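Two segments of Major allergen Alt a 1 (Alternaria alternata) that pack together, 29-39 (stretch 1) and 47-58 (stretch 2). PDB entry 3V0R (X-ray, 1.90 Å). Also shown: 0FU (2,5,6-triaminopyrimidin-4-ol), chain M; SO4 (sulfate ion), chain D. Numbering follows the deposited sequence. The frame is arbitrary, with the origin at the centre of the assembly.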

# COMPACT_ATOMS: atom_id res chain seq x y z
N THR A 29 18.72 15.44 -12.09
CA THR A 29 18.22 16.78 -11.70
C THR A 29 17.10 16.64 -10.69
O THR A 29 17.34 16.54 -9.50
CB THR A 29 17.79 17.58 -12.95
OG1 THR A 29 16.85 16.81 -13.70
CG2 THR A 29 18.99 17.92 -13.90
N TYR A 30 15.87 16.59 -11.16
CA TYR A 30 14.69 16.38 -10.29
C TYR A 30 14.65 14.95 -9.77
O TYR A 30 15.24 14.02 -10.39
CB TYR A 30 13.40 16.68 -11.06
CG TYR A 30 13.27 15.84 -12.30
CD1 TYR A 30 13.69 16.33 -13.54
CD2 TYR A 30 12.76 14.55 -12.24
CE1 TYR A 30 13.61 15.53 -14.69
CE2 TYR A 30 12.65 13.76 -13.38
CZ TYR A 30 13.07 14.26 -14.59
OH TYR A 30 12.99 13.44 -15.68
N TYR A 31 14.00 14.78 -8.60
CA TYR A 31 13.70 13.47 -8.05
C TYR A 31 12.43 12.90 -8.74
O TYR A 31 11.51 13.67 -9.02
CB TYR A 31 13.39 13.56 -6.54
CG TYR A 31 14.63 13.87 -5.70
CD1 TYR A 31 15.57 12.89 -5.45
CD2 TYR A 31 14.84 15.12 -5.16
CE1 TYR A 31 16.72 13.15 -4.69
CE2 TYR A 31 15.95 15.38 -4.34
CZ TYR A 31 16.89 14.40 -4.12
OH TYR A 31 17.99 14.65 -3.33
N ASN A 32 12.39 11.58 -8.92
CA ASN A 32 11.14 10.93 -9.26
C ASN A 32 10.66 10.06 -8.12
O ASN A 32 9.56 9.52 -8.19
CB ASN A 32 11.17 10.16 -10.60
CG ASN A 32 12.03 8.92 -10.57
OD1 ASN A 32 12.65 8.58 -9.54
ND2 ASN A 32 12.10 8.23 -11.71
N SER A 33 11.51 9.90 -7.11
CA SER A 33 11.21 9.08 -5.95
C SER A 33 11.96 9.67 -4.76
O SER A 33 13.13 9.90 -4.87
CB SER A 33 11.62 7.62 -6.21
OG SER A 33 11.26 6.80 -5.09
N LEU A 34 11.27 9.86 -3.63
CA LEU A 34 11.88 10.41 -2.44
C LEU A 34 11.21 9.80 -1.22
O LEU A 34 9.98 9.63 -1.20
CB LEU A 34 11.63 11.94 -2.45
CG LEU A 34 12.51 13.00 -1.87
CD1 LEU A 34 13.92 12.98 -2.35
CD2 LEU A 34 11.91 14.34 -2.33
N GLY A 35 11.99 9.48 -0.20
CA GLY A 35 11.45 8.96 1.02
C GLY A 35 12.39 8.94 2.20
O GLY A 35 13.59 9.09 2.05
N PHE A 36 11.81 8.69 3.38
CA PHE A 36 12.58 8.67 4.61
C PHE A 36 11.73 8.09 5.72
O PHE A 36 10.53 7.96 5.56
CB PHE A 36 13.08 10.09 5.00
CG PHE A 36 12.01 11.10 4.99
CD1 PHE A 36 11.72 11.83 3.83
CD2 PHE A 36 11.24 11.34 6.15
CE1 PHE A 36 10.69 12.74 3.82
CE2 PHE A 36 10.19 12.27 6.12
CZ PHE A 36 9.92 12.96 4.96
N ASN A 37 12.35 7.62 6.77
CA ASN A 37 11.65 7.02 7.92
C ASN A 37 11.52 8.08 8.99
O ASN A 37 12.45 8.92 9.19
CB ASN A 37 12.45 5.84 8.48
CG ASN A 37 12.45 4.62 7.56
OD1 ASN A 37 11.56 4.48 6.66
ND2 ASN A 37 13.40 3.67 7.80
N ILE A 38 10.40 8.07 9.69
CA ILE A 38 10.14 9.00 10.81
C ILE A 38 9.80 8.18 12.05
O ILE A 38 8.92 7.28 11.98
CB ILE A 38 8.95 9.87 10.52
CG1 ILE A 38 9.17 10.70 9.25
CG2 ILE A 38 8.59 10.75 11.75
CD1 ILE A 38 8.02 11.66 9.00
N LYS A 39 10.47 8.44 13.15
CA LYS A 39 10.27 7.69 14.39
C LYS A 39 10.16 8.58 15.60
O LYS A 39 10.96 9.51 15.76
CB LYS A 39 11.43 6.69 14.56
CG LYS A 39 11.22 5.66 15.64
CD LYS A 39 12.38 4.71 15.82
CE LYS A 39 11.94 3.44 16.55
NZ LYS A 39 11.29 3.74 17.85
N ASP A 47 6.37 5.13 13.94
CA ASP A 47 7.49 4.69 13.18
C ASP A 47 6.97 4.36 11.81
O ASP A 47 6.35 3.30 11.62
CB ASP A 47 8.12 3.46 13.85
CG ASP A 47 9.50 3.12 13.31
OD1 ASP A 47 9.93 3.73 12.32
OD2 ASP A 47 10.14 2.22 13.87
N PHE A 48 7.17 5.23 10.83
CA PHE A 48 6.61 5.00 9.55
C PHE A 48 7.43 5.63 8.44
O PHE A 48 8.38 6.39 8.70
CB PHE A 48 5.22 5.55 9.51
CG PHE A 48 5.13 7.01 9.61
CD1 PHE A 48 4.82 7.78 8.47
CD2 PHE A 48 5.33 7.64 10.78
CE1 PHE A 48 4.73 9.14 8.55
CE2 PHE A 48 5.27 9.02 10.88
CZ PHE A 48 4.93 9.77 9.77
N THR A 49 7.09 5.25 7.21
CA THR A 49 7.74 5.80 6.02
C THR A 49 6.94 6.93 5.43
O THR A 49 5.69 6.90 5.33
CB THR A 49 7.99 4.72 4.97
OG1 THR A 49 8.78 3.70 5.58
CG2 THR A 49 8.88 5.32 3.82
N CYS A 50 7.64 8.00 5.12
CA CYS A 50 7.07 9.07 4.42
C CYS A 50 7.70 9.09 3.02
O CYS A 50 8.92 9.15 2.91
CB CYS A 50 7.37 10.33 5.25
SG CYS A 50 6.70 11.82 4.54
N SER A 51 6.89 9.00 1.95
CA SER A 51 7.47 8.97 0.61
C SER A 51 6.54 9.49 -0.42
O SER A 51 5.32 9.56 -0.23
CB SER A 51 7.82 7.54 0.26
OG SER A 51 6.64 6.77 0.12
N ALA A 52 7.09 9.78 -1.58
CA ALA A 52 6.30 10.16 -2.72
C ALA A 52 7.03 9.77 -4.02
O ALA A 52 8.28 9.74 -4.08
CB ALA A 52 6.07 11.70 -2.74
N GLN A 53 6.24 9.54 -5.06
CA GLN A 53 6.72 9.28 -6.41
C GLN A 53 5.91 10.03 -7.44
O GLN A 53 4.73 10.20 -7.29
CB GLN A 53 6.62 7.81 -6.78
CG GLN A 53 7.52 6.92 -5.95
CD GLN A 53 6.85 6.56 -4.65
OE1 GLN A 53 5.60 6.81 -4.49
NE2 GLN A 53 7.65 5.98 -3.70
N ALA A 54 6.56 10.44 -8.48
CA ALA A 54 5.84 11.01 -9.63
C ALA A 54 6.82 11.02 -10.76
O ALA A 54 8.02 10.86 -10.53
CB ALA A 54 5.38 12.40 -9.30
N ASP A 55 6.34 11.25 -11.98
CA ASP A 55 7.27 11.38 -13.11
C ASP A 55 8.26 12.48 -12.79
O ASP A 55 9.45 12.36 -13.08
CB ASP A 55 6.54 11.75 -14.41
CG ASP A 55 5.73 10.59 -14.99
OD1 ASP A 55 5.79 9.45 -14.44
OD2 ASP A 55 5.03 10.81 -16.00
N LYS A 56 7.77 13.56 -12.16
CA LYS A 56 8.71 14.60 -11.72
C LYS A 56 8.23 15.21 -10.42
O LYS A 56 7.26 15.92 -10.40
CB LYS A 56 8.86 15.65 -12.80
CG LYS A 56 9.73 16.84 -12.43
CD LYS A 56 10.08 17.62 -13.70
CE LYS A 56 10.11 19.13 -13.47
NZ LYS A 56 11.32 19.58 -12.71
N LEU A 57 8.92 14.92 -9.33
CA LEU A 57 8.52 15.54 -8.05
C LEU A 57 8.92 17.02 -8.04
O LEU A 57 9.94 17.38 -8.61
CB LEU A 57 9.17 14.81 -6.87
CG LEU A 57 8.71 13.37 -6.64
CD1 LEU A 57 9.55 12.64 -5.58
CD2 LEU A 57 7.23 13.40 -6.16
N GLU A 58 8.12 17.87 -7.41
CA GLU A 58 8.36 19.29 -7.37
C GLU A 58 8.90 19.71 -5.99
O GLU A 58 8.51 19.12 -4.94
CB GLU A 58 7.04 20.05 -7.62
CG GLU A 58 6.28 19.62 -8.89
CD GLU A 58 7.02 19.87 -10.19
OE1 GLU A 58 7.99 20.66 -10.22
OE2 GLU A 58 6.62 19.27 -11.25
C4 0FU M . 9.59 4.21 0.29
N3 0FU M . 10.00 4.93 -0.76
C2 0FU M . 11.14 5.64 -0.70
NAA 0FU M . 11.49 6.33 -1.80
N1 0FU M . 11.93 5.64 0.42
C6 0FU M . 11.55 4.93 1.50
NAB 0FU M . 12.29 4.94 2.62
C5 0FU M . 10.36 4.20 1.43
NAC 0FU M . 9.90 3.47 2.44
O4 0FU M . 8.46 3.46 0.30
S SO4 D . 3.59 13.39 -12.67
O1 SO4 D . 2.66 14.00 -11.67
O2 SO4 D . 4.92 14.07 -12.56
O3 SO4 D . 3.50 11.89 -12.40
O4 SO4 D . 3.12 13.65 -14.06
O HOH W 1 12.61 17.06 -7.51
O HOH W 2 10.54 9.95 -13.93

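The ligand 0FU lies against the face of this strand pair that carries Ser33, Asn37, Thr49, Ser51 and Gln53, and Gly35 makes room for it. Gly35 CA is 3.4 Å from 0FU N1, and a CB placed there would fall 2.2 Å from that atom. Thr49 CG2 lies only 2.5 Å from 0FU NAC, too short for a relaxed contact.

The strands run antiparallel. Leu34 with Ala52, Phe36 with Cys50, and Ile38 with Phe48 each exchange two backbone hydrogen bonds. In the last pair, Ile38 N to Phe48 O is 2.8 Å and Phe48 N to Ile38 O is 2.9 Å. Between these pairs, Asn37 and Thr49 face each other, and Thr49 OG1 donates to Asn37 OD1 at 3.1 Å.

The opposite face is mainly apolar. Ile38 CD1 reaches Phe48 CZ at 3.7 Å and Cys50 CB at 4.0 Å. Cys50 SG sits 3.4 Å from Phe36 CZ, oblique to the ring.

Beyond the paired strands, Leu57 N donates to Tyr31 O at 2.9 Å. Leu57 CD1 packs on Leu34 CB at 3.8 Å. A water links Tyr31 N to Leu57 O, and another links Asn32 ND2 to Asp55 O. Lys56 CG covers one face of the Tyr30 ring. At the other end, Lys39 NZ and Asp47 OD2 are 4.4 Å apart, beyond a salt bridge.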